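Local coordinates for 3-oxoacyl-[acyl-carrier-protein] synthase 2 (Rickettsia rickettsii, PDB 4JGA) that probably catalyses the decarboxylative condensation of malonyl-acyl carrier protein with acyl-acyl carrier protein, the chain-elongating step of fatty acid synthesis, at residues T103-D108 with V260-E265; L124-G129 with V206-G211; G210-P215 with E256-V261. All coordinates share one frame; numbering follows the deposited sequence.

Interaction 1 of 3, residues T103-D108 with V260-E265; sequences TEAVED and VVVLEE
Ala105 is the point at which the helix sits down on strand 260-265, its methyl group aimed between Val260 and Val262. This is helix-on-sheet packing in the thiolase fold of ketoacyl synthases: helix 93-109 lies over the sheet face that carries Val260 and Val262, while Val261 and Leu263 turn to the other face, toward helix 187-200. Segment 103-108 runs at 34° to the strand, and the axes approach to 7.2 Å, close enough that the helix backbone itself takes part.

Val262 can be followed outward. From CB, its CG1 branch is anti to the backbone N (chi1 -176°) and heads along the sheet to Val206 CG1 of the next strand, 3.5 Å away. That leaves CG2 beside the backbone N, pointing at the helix, where it meets Ala105 O at 3.5 Å and Ala105 C at 3.7 Å and lies 4.0 Å from Val106 N. Earlier on the strand, Val260 CG1 is 4.2 Å from Ala105 CB. No hydrogen bond crosses this interface; the contact is apolar packing around a small residue. The methyl of Ala105 comes nearer still to a strand carbonyl, with Ala105 CB 3.5 Å from Val260 O.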
loop_
_atom_site.group_PDB
_atom_site.type_symbol
_atom_site.label_atom_id
_atom_site.label_comp_id
_atom_site.label_asym_id
_atom_site.label_seq_id
_atom_site.Cartn_x
_atom_site.Cartn_y
_atom_site.Cartn_z
ATOM N N THR A 103 -1.861 -10.243 16.690
ATOM C CA THR A 103 -1.477 -10.738 18.005
ATOM C C THR A 103 -1.904 -12.217 18.132
ATOM O O THR A 103 -1.083 -13.065 18.496
ATOM C CB THR A 103 -2.087 -9.893 19.129
ATOM O OG1 THR A 103 -1.531 -8.562 19.071
ATOM C CG2 THR A 103 -1.803 -10.537 20.489
ATOM N N GLU A 104 -3.139 -12.514 17.750
ATOM C CA GLU A 104 -3.592 -13.882 17.719
ATOM C C GLU A 104 -2.700 -14.778 16.787
ATOM O O GLU A 104 -2.274 -15.881 17.182
ATOM C CB GLU A 104 -5.065 -13.954 17.291
ATOM C CG GLU A 104 -5.594 -15.392 17.343
ATOM C CD GLU A 104 -7.014 -15.579 16.846
ATOM O OE1 GLU A 104 -7.616 -14.653 16.275
ATOM O OE2 GLU A 104 -7.520 -16.732 17.003
ATOM N N ALA A 105 -2.415 -14.305 15.565
ATOM C CA ALA A 105 -1.605 -15.069 14.636
ATOM C C ALA A 105 -0.199 -15.322 15.168
ATOM O O ALA A 105 0.295 -16.441 15.104
ATOM C CB ALA A 105 -1.525 -14.383 13.292
ATOM N N VAL A 106 0.444 -14.280 15.679
ATOM C CA VAL A 106 1.785 -14.412 16.185
ATOM C C VAL A 106 1.811 -15.401 17.362
ATOM O O VAL A 106 2.610 -16.316 17.355
ATOM C CB VAL A 106 2.386 -13.064 16.615
ATOM C CG1 VAL A 106 3.673 -13.286 17.405
ATOM C CG2 VAL A 106 2.666 -12.227 15.396
ATOM N N GLU A 107 0.912 -15.236 18.320
ATOM C CA GLU A 107 0.829 -16.165 19.450
ATOM C C GLU A 107 0.496 -17.593 18.992
ATOM O O GLU A 107 1.077 -18.532 19.496
ATOM C CB GLU A 107 -0.159 -15.673 20.483
ATOM C CG GLU A 107 0.354 -14.454 21.231
ATOM C CD GLU A 107 -0.578 -14.000 22.356
ATOM O OE1 GLU A 107 -1.664 -14.641 22.515
ATOM O OE2 GLU A 107 -0.245 -12.997 23.067
ATOM N N ASP A 108 -0.387 -17.747 18.004
ATOM C CA ASP A 108 -0.719 -19.050 17.481
ATOM C C ASP A 108 0.543 -19.722 16.896
ATOM O O ASP A 108 0.774 -20.911 17.077
ATOM C CB ASP A 108 -1.808 -18.902 16.413
ATOM C CG ASP A 108 -2.213 -20.230 15.787
ATOM O OD1 ASP A 108 -2.323 -21.202 16.560
ATOM O OD2 ASP A 108 -2.453 -20.280 14.546
ATOM N N VAL A 260 -5.110 -11.956 9.664
ATOM C CA VAL A 260 -3.664 -11.934 9.610
ATOM C C VAL A 260 -3.141 -13.337 9.738
ATOM O O VAL A 260 -3.672 -14.135 10.514
ATOM C CB VAL A 260 -3.079 -11.037 10.710
ATOM C CG1 VAL A 260 -1.564 -11.090 10.668
ATOM C CG2 VAL A 260 -3.543 -9.602 10.498
ATOM N N VAL A 261 -2.075 -13.632 8.992
ATOM C CA VAL A 261 -1.370 -14.924 9.079
ATOM C C VAL A 261 0.123 -14.735 9.313
ATOM O O VAL A 261 0.678 -13.665 9.050
ATOM C CB VAL A 261 -1.608 -15.800 7.815
ATOM C CG1 VAL A 261 -3.099 -16.077 7.612
ATOM C CG2 VAL A 261 -1.040 -15.152 6.553
ATOM N N VAL A 262 0.742 -15.772 9.851
ATOM C CA VAL A 262 2.180 -15.923 9.851
ATOM C C VAL A 262 2.537 -16.919 8.745
ATOM O O VAL A 262 2.024 -18.044 8.703
ATOM C CB VAL A 262 2.725 -16.424 11.202
ATOM C CG1 VAL A 262 4.242 -16.471 11.208
ATOM C CG2 VAL A 262 2.216 -15.515 12.331
ATOM N N LEU A 263 3.388 -16.437 7.832
ATOM C CA LEU A 263 4.022 -17.255 6.807
ATOM C C LEU A 263 5.480 -17.452 7.162
ATOM O O LEU A 263 6.128 -16.576 7.736
ATOM C CB LEU A 263 3.923 -16.622 5.424
ATOM C CG LEU A 263 2.527 -16.259 4.904
ATOM C CD1 LEU A 263 2.681 -15.763 3.466
ATOM C CD2 LEU A 263 1.522 -17.418 5.000
ATOM N N GLU A 264 6.002 -18.606 6.788
ATOM C CA GLU A 264 7.298 -19.006 7.236
ATOM C C GLU A 264 7.973 -19.922 6.232
ATOM O O GLU A 264 7.320 -20.772 5.595
ATOM C CB GLU A 264 7.136 -19.665 8.596
ATOM C CG GLU A 264 8.444 -20.052 9.289
ATOM C CD GLU A 264 8.237 -20.395 10.765
ATOM O OE1 GLU A 264 7.062 -20.364 11.234
ATOM O OE2 GLU A 264 9.259 -20.673 11.443
ATOM N N GLU A 265 9.283 -19.748 6.075
ATOM C CA GLU A 265 10.056 -20.630 5.202
ATOM C C GLU A 265 9.976 -22.058 5.792
ATOM O O GLU A 265 10.047 -22.251 7.004
ATOM C CB GLU A 265 11.502 -20.160 5.103
ATOM C CG GLU A 265 12.337 -20.911 4.086
ATOM C CD GLU A 265 12.933 -22.202 4.611
ATOM O OE1 GLU A 265 13.355 -22.246 5.786
ATOM O OE2 GLU A 265 12.987 -23.187 3.838
#

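Interaction 2 of 3, residues L124-G129 with V206-G211; sequences LILGSG and VMIAGG
Leu124 and Ile208 sit side by side on one face of two parallel strands, Leu124 CG 4.1 Å from Ile208 CB. Strands 122-127 and 206-213 are neighbours in the central mixed sheet of the thiolase fold, sandwiched between helices. The tight part of the contact runs from here to Gly127 and Gly211, with the strand segments within 9° of parallel. Ile125 is bonded through both its N and its O: Ile125 N bonds Ile208 O at 2.8 Å, and Ile125 O accepts from Gly210 N. Gly127 N then donates to Gly210 O at 2.9 Å, and CA-H groups such as that of Leu124 fill in against the same carbonyls.

Leu126 shares the face of Leu124. Its CD2 bends over the neighbouring strand and rests on the backbone, 3.5 Å from Gly210 N, where a glycine presents no side chain to it. On the other face Met207 is bent at both chi2 and chi3 (-71° and -68°), which folds its methyl back across Ile125: Met207 CE is 3.6 Å from Ile125 CG1.

The pairing slackens at both ends. Val206 makes no contact with 124-129, and beyond Gly127 the first strand leaves the sheet as a loop, where Ser128 OG turns instead to Ala212 O and Gly131 N. No solvent side opens here, for all the touching residues are buried. Leu124 and Leu126 pack beneath helix 163-172, Ile208 and Leu126 reach Val260 of strand 257-265, and helix 187-200 closes the opposite face over Ile125, Met207 and Ala209.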
loop_
_atom_site.group_PDB
_atom_site.type_symbol
_atom_site.label_atom_id
_atom_site.label_comp_id
_atom_site.label_asym_id
_atom_site.label_seq_id
_atom_site.Cartn_x
_atom_site.Cartn_y
_atom_site.Cartn_z
ATOM N N LEU A 124 6.881 -7.808 7.760
ATOM C CA LEU A 124 5.434 -7.630 7.761
ATOM C C LEU A 124 4.950 -7.007 6.421
ATOM O O LEU A 124 5.594 -6.099 5.870
ATOM C CB LEU A 124 5.000 -6.704 8.904
ATOM C CG LEU A 124 5.578 -6.949 10.306
ATOM C CD1 LEU A 124 6.887 -6.215 10.476
ATOM C CD2 LEU A 124 4.600 -6.495 11.383
ATOM N N ILE A 125 3.794 -7.487 5.959
ATOM C CA ILE A 125 3.028 -6.852 4.898
ATOM C C ILE A 125 1.569 -6.878 5.332
ATOM O O ILE A 125 0.839 -7.874 5.142
ATOM C CB ILE A 125 3.190 -7.521 3.523
ATOM C CG1 ILE A 125 4.670 -7.562 3.114
ATOM C CG2 ILE A 125 2.420 -6.728 2.471
ATOM C CD1 ILE A 125 4.895 -8.096 1.703
ATOM N N LEU A 126 1.185 -5.776 5.950
ATOM C CA LEU A 126 -0.129 -5.609 6.521
ATOM C C LEU A 126 -0.773 -4.377 5.860
ATOM O O LEU A 126 -0.164 -3.314 5.744
ATOM C CB LEU A 126 -0.078 -5.474 8.058
ATOM C CG LEU A 126 0.423 -6.674 8.823
ATOM C CD1 LEU A 126 0.720 -6.316 10.259
ATOM C CD2 LEU A 126 -0.615 -7.782 8.756
ATOM N N GLY A 127 -1.991 -4.568 5.359
ATOM C CA GLY A 127 -2.640 -3.504 4.586
ATOM C C GLY A 127 -4.069 -3.225 4.988
ATOM O O GLY A 127 -4.630 -3.866 5.900
ATOM N N SER A 128 -4.622 -2.236 4.290
ATOM C CA SER A 128 -6.024 -1.853 4.353
ATOM C C SER A 128 -6.398 -1.261 2.994
ATOM O O SER A 128 -5.539 -0.770 2.280
ATOM C CB SER A 128 -6.241 -0.826 5.461
ATOM O OG SER A 128 -7.627 -0.564 5.645
ATOM N N GLY A 129 -7.658 -1.342 2.611
ATOM C CA GLY A 129 -8.081 -0.759 1.334
ATOM C C GLY A 129 -8.247 0.743 1.433
ATOM O O GLY A 129 -7.813 1.504 0.549
ATOM N N VAL A 206 10.353 -15.232 8.115
ATOM C CA VAL A 206 8.969 -15.197 8.633
ATOM C C VAL A 206 8.312 -13.887 8.199
ATOM O O VAL A 206 8.971 -12.848 8.128
ATOM C CB VAL A 206 8.956 -15.301 10.161
ATOM C CG1 VAL A 206 7.531 -15.239 10.713
ATOM C CG2 VAL A 206 9.645 -16.582 10.596
ATOM N N MET A 207 7.020 -13.945 7.858
ATOM C CA MET A 207 6.273 -12.726 7.509
ATOM C C MET A 207 4.918 -12.708 8.179
ATOM O O MET A 207 4.240 -13.718 8.242
ATOM C CB MET A 207 6.088 -12.568 6.009
ATOM C CG MET A 207 7.384 -12.405 5.218
ATOM S SD MET A 207 8.207 -10.816 5.470
ATOM C CE MET A 207 7.046 -9.745 4.682
ATOM N N ILE A 208 4.568 -11.542 8.707
ATOM C CA ILE A 208 3.262 -11.309 9.261
ATOM C C ILE A 208 2.480 -10.599 8.166
ATOM O O ILE A 208 2.877 -9.490 7.723
ATOM C CB ILE A 208 3.349 -10.385 10.500
ATOM C CG1 ILE A 208 4.429 -10.844 11.494
ATOM C CG2 ILE A 208 2.009 -10.328 11.173
ATOM C CD1 ILE A 208 4.441 -12.322 11.842
ATOM N N ALA A 209 1.403 -11.212 7.694
ATOM C CA ALA A 209 0.705 -10.654 6.544
ATOM C C ALA A 209 -0.803 -10.725 6.582
ATOM O O ALA A 209 -1.388 -11.663 7.117
ATOM C CB ALA A 209 1.212 -11.328 5.275
ATOM N N GLY A 210 -1.431 -9.738 5.962
ATOM C CA GLY A 210 -2.893 -9.705 5.822
ATOM C C GLY A 210 -3.442 -8.289 5.741
ATOM O O GLY A 210 -2.739 -7.347 5.359
ATOM N N GLY A 211 -4.702 -8.155 6.140
ATOM C CA GLY A 211 -5.471 -6.942 5.936
ATOM C C GLY A 211 -6.459 -6.684 7.049
ATOM O O GLY A 211 -6.901 -7.606 7.777
#

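Interaction 3 of 3, residues G210-P215 with E256-V261; sequences GGAEAP and EGAGVV
Gly259 O is gripped from several directions: Gly211 N donates to it at 3.1 Å, the CA-H of Gly210 leans on it, and Ser370 OG adds another bond. It belongs to an antiparallel pairing inside the central mixed sheet of the thiolase fold, where strand 257-265 runs against strand 206-213. Gly211 with Gly259 and Glu213 with Gly257 are the hydrogen-bonded pairs, each closed by two N-H...O bonds; Glu213 N to Gly257 O is 2.9 Å.

Between them Ala212 and Ala258 form a non-hydrogen-bonded pair whose methyls touch, CB to CB at 3.6 Å. With four glycines and two alanines among the paired residues, the backbones come close, down to 4.1 Å between Ala212 CA and Ala258 CA; a CB on Gly210 would hit Gly259 O. Glu213 sends its carboxylate away from the partner strand, to the backbone N atoms of Gly129, Ile130, Gly131 and Gly366, supplying its buried oxygens with donors.

Past the last pair, Glu256 has CG in the crowded position between N and carbonyl carbon (chi1 56°), and its extended chain carries the carboxylate to Ile66 N. Its CB stays behind, 3.9 Å from Pro215 CD and 3.5 Å from Glu213 O.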
loop_
_atom_site.group_PDB
_atom_site.type_symbol
_atom_site.label_atom_id
_atom_site.label_comp_id
_atom_site.label_asym_id
_atom_site.label_seq_id
_atom_site.Cartn_x
_atom_site.Cartn_y
_atom_site.Cartn_z
ATOM N N GLY A 210 -1.431 -9.738 5.962
ATOM C CA GLY A 210 -2.893 -9.705 5.822
ATOM C C GLY A 210 -3.442 -8.289 5.741
ATOM O O GLY A 210 -2.739 -7.347 5.359
ATOM N N GLY A 211 -4.702 -8.155 6.140
ATOM C CA GLY A 211 -5.471 -6.942 5.936
ATOM C C GLY A 211 -6.459 -6.684 7.049
ATOM O O GLY A 211 -6.901 -7.606 7.777
ATOM N N ALA A 212 -6.766 -5.400 7.181
ATOM C CA ALA A 212 -7.682 -4.908 8.193
ATOM C C ALA A 212 -8.472 -3.715 7.626
ATOM O O ALA A 212 -7.945 -2.911 6.856
ATOM C CB ALA A 212 -6.898 -4.491 9.422
ATOM N N GLU A 213 -9.720 -3.582 8.051
ATOM C CA GLU A 213 -10.618 -2.546 7.539
ATOM C C GLU A 213 -11.709 -2.198 8.558
ATOM O O GLU A 213 -12.248 -3.078 9.229
ATOM C CB GLU A 213 -11.267 -3.006 6.240
ATOM C CG GLU A 213 -11.755 -1.845 5.366
ATOM C CD GLU A 213 -10.685 -1.285 4.471
ATOM O OE1 GLU A 213 -10.107 -2.075 3.667
ATOM O OE2 GLU A 213 -10.441 -0.053 4.552
ATOM N N ALA A 214 -11.974 -0.900 8.675
ATOM C CA ALA A 214 -13.045 -0.343 9.474
ATOM C C ALA A 214 -13.725 0.737 8.654
ATOM O O ALA A 214 -13.577 1.921 8.919
ATOM C CB ALA A 214 -12.508 0.224 10.782
ATOM N N PRO A 215 -14.475 0.325 7.627
ATOM C CA PRO A 215 -14.948 1.283 6.659
ATOM C C PRO A 215 -16.389 1.737 6.887
ATOM O O PRO A 215 -16.896 2.566 6.118
ATOM C CB PRO A 215 -14.903 0.468 5.394
ATOM C CG PRO A 215 -15.403 -0.886 5.852
ATOM C CD PRO A 215 -14.862 -1.040 7.251
ATOM N N GLU A 256 -16.468 -5.145 8.475
ATOM C CA GLU A 256 -15.255 -4.667 9.135
ATOM C C GLU A 256 -14.583 -5.845 9.829
ATOM O O GLU A 256 -15.239 -6.802 10.210
ATOM C CB GLU A 256 -15.583 -3.558 10.143
ATOM C CG GLU A 256 -16.601 -3.984 11.188
ATOM C CD GLU A 256 -16.772 -3.018 12.340
ATOM O OE1 GLU A 256 -17.469 -3.413 13.290
ATOM O OE2 GLU A 256 -16.206 -1.894 12.317
ATOM N N GLY A 257 -13.269 -5.739 9.975
ATOM C CA GLY A 257 -12.490 -6.704 10.761
ATOM C C GLY A 257 -11.093 -6.851 10.213
ATOM O O GLY A 257 -10.585 -5.961 9.526
ATOM N N ALA A 258 -10.466 -7.967 10.539
ATOM C CA ALA A 258 -9.130 -8.244 10.089
ATOM C C ALA A 258 -8.841 -9.737 10.029
ATOM O O ALA A 258 -9.446 -10.570 10.751
ATOM C CB ALA A 258 -8.112 -7.530 10.985
ATOM N N GLY A 259 -7.892 -10.061 9.180
ATOM C CA GLY A 259 -7.372 -11.403 9.021
ATOM C C GLY A 259 -5.873 -11.314 8.791
ATOM O O GLY A 259 -5.426 -10.645 7.886
ATOM N N VAL A 260 -5.110 -11.956 9.664
ATOM C CA VAL A 260 -3.664 -11.934 9.610
ATOM C C VAL A 260 -3.141 -13.337 9.738
ATOM O O VAL A 260 -3.672 -14.135 10.514
ATOM C CB VAL A 260 -3.079 -11.037 10.710
ATOM C CG1 VAL A 260 -1.564 -11.090 10.668
ATOM C CG2 VAL A 260 -3.543 -9.602 10.498
ATOM N N VAL A 261 -2.075 -13.632 8.992
ATOM C CA VAL A 261 -1.370 -14.924 9.079
ATOM C C VAL A 261 0.123 -14.735 9.313
ATOM O O VAL A 261 0.678 -13.665 9.050
ATOM C CB VAL A 261 -1.608 -15.800 7.815
ATOM C CG1 VAL A 261 -3.099 -16.077 7.612
ATOM C CG2 VAL A 261 -1.040 -15.152 6.553
#

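In the fold
From the N terminus, helix 93-109 comes first, and interaction 1 closes the longest of the three loops when the chain returns at 260-265. Nested within that loop is interaction 2, where 206-211 comes back beside 124-129. Interaction 3 begins at Gly210 and Gly211, where interaction 2 ends, and finishes on Val260 and Val261, the first two strand residues of interaction 1's segment 260-265. Strand 206-213 is therefore the shared middle strand, parallel to 122-127 on one side and antiparallel to 257-265 on the other. Together the contacts join three adjacent strands of the central sheet and fasten helix 93-109 across one of its faces.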